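Long-range contact in BvnE (PDB 6U9I), which probably catalyses the stereoselective semipinacol rearrangement that sets up brevianamide assembly in Penicillium brevicompactum: residues H40-L54 / L128-V142. Residues are numbered along the deposited sequence; the frame is centred on the assembly and turned at random. Where two conformers were deposited one is given.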
# COMPACT_ATOMS: atom_id res chain seq x y z
N HIS A 40 6.06 21.96 0.36
CA HIS A 40 6.42 21.44 -0.97
C HIS A 40 5.27 20.66 -1.61
O HIS A 40 5.46 19.57 -2.16
CB HIS A 40 7.68 20.58 -0.90
CG HIS A 40 8.85 21.28 -0.28
ND1 HIS A 40 9.56 22.27 -0.93
CD2 HIS A 40 9.41 21.16 0.95
CE1 HIS A 40 10.52 22.71 -0.13
NE2 HIS A 40 10.44 22.06 1.01
N ARG A 41 4.08 21.24 -1.53
CA ARG A 41 2.89 20.69 -2.16
C ARG A 41 2.34 21.70 -3.16
O ARG A 41 2.51 22.92 -2.98
CB ARG A 41 1.80 20.35 -1.11
CG ARG A 41 2.09 19.10 -0.28
CD ARG A 41 1.27 19.03 1.01
NE ARG A 41 -0.18 18.95 0.80
CZ ARG A 41 -0.92 17.85 0.94
NH1 ARG A 41 -2.23 17.90 0.73
NH2 ARG A 41 -0.36 16.71 1.29
N THR A 42 1.70 21.20 -4.21
CA THR A 42 0.98 22.09 -5.11
C THR A 42 -0.24 22.69 -4.40
O THR A 42 -0.67 22.20 -3.36
CB THR A 42 0.51 21.36 -6.37
OG1 THR A 42 -0.43 20.34 -5.98
CG2 THR A 42 1.66 20.75 -7.12
N GLU A 43 -0.83 23.73 -5.01
CA GLU A 43 -1.94 24.39 -4.34
C GLU A 43 -3.16 23.48 -4.22
O GLU A 43 -3.89 23.57 -3.23
CB GLU A 43 -2.31 25.69 -5.06
CG GLU A 43 -1.16 26.70 -5.11
CD GLU A 43 -0.57 26.99 -3.73
OE1 GLU A 43 0.68 27.08 -3.62
OE2 GLU A 43 -1.34 27.14 -2.76
N GLU A 44 -3.36 22.58 -5.18
CA GLU A 44 -4.53 21.72 -5.21
C GLU A 44 -4.29 20.36 -4.57
O GLU A 44 -5.20 19.52 -4.55
CB GLU A 44 -5.00 21.52 -6.65
CG GLU A 44 -5.22 22.82 -7.42
CD GLU A 44 -6.59 23.42 -7.18
OE1 GLU A 44 -7.57 22.64 -7.14
OE2 GLU A 44 -6.69 24.66 -7.05
N CYS A 45 -3.09 20.12 -4.03
CA CYS A 45 -2.75 18.83 -3.45
C CYS A 45 -3.74 18.39 -2.37
O CYS A 45 -4.13 19.18 -1.51
CB CYS A 45 -1.34 18.91 -2.86
SG CYS A 45 -0.66 17.29 -2.42
N VAL A 46 -4.13 17.11 -2.41
CA VAL A 46 -4.89 16.54 -1.30
C VAL A 46 -4.18 15.30 -0.78
O VAL A 46 -3.44 14.64 -1.51
CB VAL A 46 -6.35 16.20 -1.66
CG1 VAL A 46 -7.13 17.46 -2.02
CG2 VAL A 46 -6.39 15.19 -2.78
N THR A 47 -4.39 15.02 0.50
CA THR A 47 -4.01 13.75 1.11
C THR A 47 -5.27 12.91 1.22
O THR A 47 -6.28 13.38 1.77
CB THR A 47 -3.38 13.99 2.49
OG1 THR A 47 -2.09 14.61 2.32
CG2 THR A 47 -3.22 12.67 3.24
N ARG A 48 -5.23 11.70 0.68
CA ARG A 48 -6.41 10.84 0.62
C ARG A 48 -6.22 9.65 1.54
O ARG A 48 -5.48 8.71 1.21
CB ARG A 48 -6.66 10.35 -0.81
CG ARG A 48 -6.49 11.39 -1.90
CD ARG A 48 -6.56 10.71 -3.27
NE ARG A 48 -6.49 11.67 -4.36
CZ ARG A 48 -7.55 12.28 -4.89
NH1 ARG A 48 -8.76 12.03 -4.41
NH2 ARG A 48 -7.39 13.13 -5.88
N PRO A 49 -6.87 9.63 2.71
CA PRO A 49 -6.79 8.44 3.56
C PRO A 49 -7.46 7.24 2.89
O PRO A 49 -8.46 7.38 2.17
CB PRO A 49 -7.54 8.85 4.83
CG PRO A 49 -7.61 10.35 4.79
CD PRO A 49 -7.64 10.71 3.33
N ALA A 50 -6.87 6.07 3.11
CA ALA A 50 -7.39 4.81 2.61
C ALA A 50 -7.10 3.76 3.65
O ALA A 50 -6.23 3.97 4.51
CB ALA A 50 -6.76 4.43 1.26
N PRO A 51 -7.81 2.62 3.64
CA PRO A 51 -8.87 2.18 2.73
C PRO A 51 -10.17 2.95 2.94
O PRO A 51 -10.30 3.70 3.91
CB PRO A 51 -9.05 0.70 3.10
CG PRO A 51 -8.64 0.62 4.53
CD PRO A 51 -7.46 1.58 4.63
N ARG A 52 -11.12 2.76 2.02
CA ARG A 52 -12.40 3.46 2.09
C ARG A 52 -13.15 3.18 3.38
O ARG A 52 -13.93 4.02 3.84
CB ARG A 52 -13.27 3.06 0.91
CG ARG A 52 -12.88 3.63 -0.41
CD ARG A 52 -14.13 3.61 -1.27
NE ARG A 52 -13.85 3.80 -2.68
CZ ARG A 52 -14.74 3.57 -3.63
NH1 ARG A 52 -15.95 3.13 -3.31
NH2 ARG A 52 -14.41 3.77 -4.89
N SER A 53 -12.95 1.99 3.97
CA SER A 53 -13.69 1.62 5.17
C SER A 53 -13.42 2.55 6.35
O SER A 53 -14.25 2.62 7.26
CB SER A 53 -13.36 0.18 5.55
OG SER A 53 -12.02 0.07 5.98
N LEU A 54 -12.29 3.26 6.36
CA LEU A 54 -12.05 4.21 7.44
C LEU A 54 -13.01 5.40 7.37
O LEU A 54 -13.20 6.07 8.39
CB LEU A 54 -10.61 4.72 7.40
CG LEU A 54 -9.58 3.68 7.80
CD1 LEU A 54 -8.18 4.20 7.52
CD2 LEU A 54 -9.76 3.33 9.28
N LEU A 128 7.20 19.17 -6.69
CA LEU A 128 6.13 19.47 -5.76
C LEU A 128 5.19 18.28 -5.71
O LEU A 128 4.86 17.70 -6.74
CB LEU A 128 5.34 20.72 -6.18
CG LEU A 128 6.01 22.09 -6.04
CD1 LEU A 128 5.05 23.14 -6.56
CD2 LEU A 128 6.36 22.36 -4.59
N LEU A 129 4.75 17.95 -4.50
CA LEU A 129 3.77 16.88 -4.30
C LEU A 129 2.38 17.35 -4.70
O LEU A 129 1.90 18.37 -4.21
CB LEU A 129 3.78 16.47 -2.83
CG LEU A 129 2.92 15.32 -2.37
CD1 LEU A 129 3.37 14.00 -3.02
CD2 LEU A 129 3.08 15.27 -0.86
N ARG A 130 1.71 16.59 -5.58
CA ARG A 130 0.37 16.98 -6.02
C ARG A 130 -0.72 16.03 -5.55
O ARG A 130 -1.91 16.36 -5.68
CB ARG A 130 0.32 17.09 -7.56
CG ARG A 130 0.39 15.76 -8.30
CD ARG A 130 0.27 15.95 -9.82
NE ARG A 130 -1.02 16.56 -10.20
CZ ARG A 130 -1.33 16.91 -11.44
NH1 ARG A 130 -2.52 17.45 -11.71
NH2 ARG A 130 -0.46 16.70 -12.41
N ASP A 131 -0.37 14.88 -4.99
CA ASP A 131 -1.37 13.94 -4.48
C ASP A 131 -0.67 12.96 -3.56
O ASP A 131 0.46 12.55 -3.83
CB ASP A 131 -2.06 13.17 -5.61
CG ASP A 131 -3.22 12.33 -5.11
OD1 ASP A 131 -4.28 12.93 -4.82
OD2 ASP A 131 -3.09 11.09 -5.01
N VAL A 132 -1.35 12.58 -2.47
CA VAL A 132 -0.89 11.51 -1.59
C VAL A 132 -2.06 10.59 -1.31
O VAL A 132 -3.11 11.05 -0.84
CB VAL A 132 -0.36 12.03 -0.25
CG1 VAL A 132 0.28 10.90 0.52
CG2 VAL A 132 0.61 13.13 -0.46
N ILE A 133 -1.88 9.28 -1.53
CA ILE A 133 -2.77 8.28 -0.96
C ILE A 133 -2.05 7.66 0.22
O ILE A 133 -0.91 7.20 0.08
CB ILE A 133 -3.12 7.17 -1.96
CG1 ILE A 133 -3.79 7.74 -3.19
CG2 ILE A 133 -4.00 6.10 -1.26
CD1 ILE A 133 -3.92 6.70 -4.27
N GLU A 134 -2.70 7.64 1.38
CA GLU A 134 -2.12 7.06 2.59
C GLU A 134 -2.97 5.86 2.99
O GLU A 134 -4.01 6.02 3.65
CB GLU A 134 -2.03 8.10 3.70
CG GLU A 134 -1.00 9.17 3.42
CD GLU A 134 -0.97 10.27 4.46
OE1 GLU A 134 -1.90 10.33 5.30
OE2 GLU A 134 -0.02 11.08 4.43
N PHE A 135 -2.53 4.67 2.61
CA PHE A 135 -3.26 3.43 2.90
C PHE A 135 -2.75 2.88 4.23
O PHE A 135 -1.66 2.31 4.29
CB PHE A 135 -3.06 2.44 1.75
CG PHE A 135 -4.06 1.30 1.74
CD1 PHE A 135 -4.01 0.30 2.70
CD2 PHE A 135 -5.00 1.20 0.73
CE1 PHE A 135 -4.91 -0.77 2.69
CE2 PHE A 135 -5.92 0.13 0.70
CZ PHE A 135 -5.88 -0.84 1.69
N ALA A 136 -3.54 3.05 5.29
CA ALA A 136 -3.12 2.72 6.64
C ALA A 136 -3.52 1.30 7.03
O ALA A 136 -4.36 0.66 6.40
CB ALA A 136 -3.74 3.71 7.64
N ASP A 137 -2.88 0.81 8.10
CA ASP A 137 -3.33 -0.36 8.85
C ASP A 137 -4.63 0.05 9.56
O ASP A 137 -4.60 0.72 10.59
CB ASP A 137 -2.24 -0.78 9.84
CG ASP A 137 -2.61 -1.99 10.70
OD1 ASP A 137 -3.79 -2.37 10.83
OD2 ASP A 137 -1.67 -2.57 11.28
N SER A 138 -5.77 -0.33 8.98
CA SER A 138 -7.03 0.21 9.47
C SER A 138 -7.41 -0.38 10.82
O SER A 138 -7.99 0.31 11.67
CB SER A 138 -8.14 -0.05 8.45
OG SER A 138 -8.10 -1.40 8.02
N ASP A 139 -7.10 -1.67 11.05
CA ASP A 139 -7.34 -2.24 12.37
C ASP A 139 -6.59 -1.46 13.43
O ASP A 139 -7.15 -1.15 14.50
CB ASP A 139 -6.92 -3.71 12.42
CG ASP A 139 -7.10 -4.32 13.81
OD1 ASP A 139 -8.23 -4.24 14.34
OD2 ASP A 139 -6.13 -4.86 14.38
N TYR A 140 -5.34 -1.10 13.16
CA TYR A 140 -4.59 -0.33 14.13
C TYR A 140 -5.21 1.04 14.33
O TYR A 140 -5.28 1.54 15.46
CB TYR A 140 -3.12 -0.19 13.71
CG TYR A 140 -2.30 0.33 14.86
CD1 TYR A 140 -1.77 -0.53 15.79
CD2 TYR A 140 -2.11 1.69 15.04
CE1 TYR A 140 -1.04 -0.06 16.87
CE2 TYR A 140 -1.38 2.18 16.10
CZ TYR A 140 -0.85 1.29 17.01
OH TYR A 140 -0.12 1.77 18.08
N CYS A 141 -5.69 1.65 13.24
CA CYS A 141 -6.35 2.96 13.31
C CYS A 141 -7.55 2.91 14.25
O CYS A 141 -7.74 3.80 15.10
CB CYS A 141 -6.80 3.36 11.91
SG CYS A 141 -5.46 4.09 10.95
N VAL A 142 -8.39 1.90 14.08
CA VAL A 142 -9.61 1.76 14.88
C VAL A 142 -9.25 1.47 16.33
O VAL A 142 -9.83 2.05 17.25
CB VAL A 142 -10.50 0.66 14.28
CG1 VAL A 142 -11.72 0.44 15.16
CG2 VAL A 142 -10.92 1.02 12.86
O HOH W 1 -4.20 15.63 -4.90
O HOH W 2 -0.15 13.80 4.19
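Asp131 OD1 is gripped by Arg48 and by a water. In one of the two Arg48 conformers, NE donates to the syn lone pair of Asp131 OD1 at 2.6 Å, tilted from the guanidinium plane, and NH2 adds a weak second bond. Both nitrogens meet the same oxygen, so the salt bridge is not the two-oxygen, two-nitrogen kind; guanidinium and carboxylate planes are turned 43° apart. With CG opposite its own backbone N (chi1 -173°), the Asp131 carboxylate also reaches the water, which donates to Arg130 O as well and accepts from Val46 N at 2.9 Å. Replacing this aspartate by alanine would probably leave the guanidinium without its carboxylate mate and the water with one acceptor fewer. On the other edge of strand 129-136, Arg130 and Asp131 both face Thr121 of strand 110-122, a classic beta bulge. Strands 45-50 and 129-136 are parallel neighbours (21° between axes) in a mixed sheet packed against helices, consistent with an NTF2-like alpha+beta fold; Val132 O accepts from Arg48 N at 2.7 Å. On the sheet face of Thr47 and Glu134, a second water links Thr47 OG1 to Glu134 OE2, while OG1 also accepts from Arg41 NH2 at 2.9 Å; Arg41 NE is hydrogen-bonded to Asn61 OD1. Just after strand 45-50, Pro51, preceded by a cis peptide, sets CD over one face of the Phe135 ring in a CH-pi contact, 4.1 Å from the centroid. Ser138 CB meets Leu54 CD2 at 3.8 Å, while its OG bonds Asp137 of the second subunit.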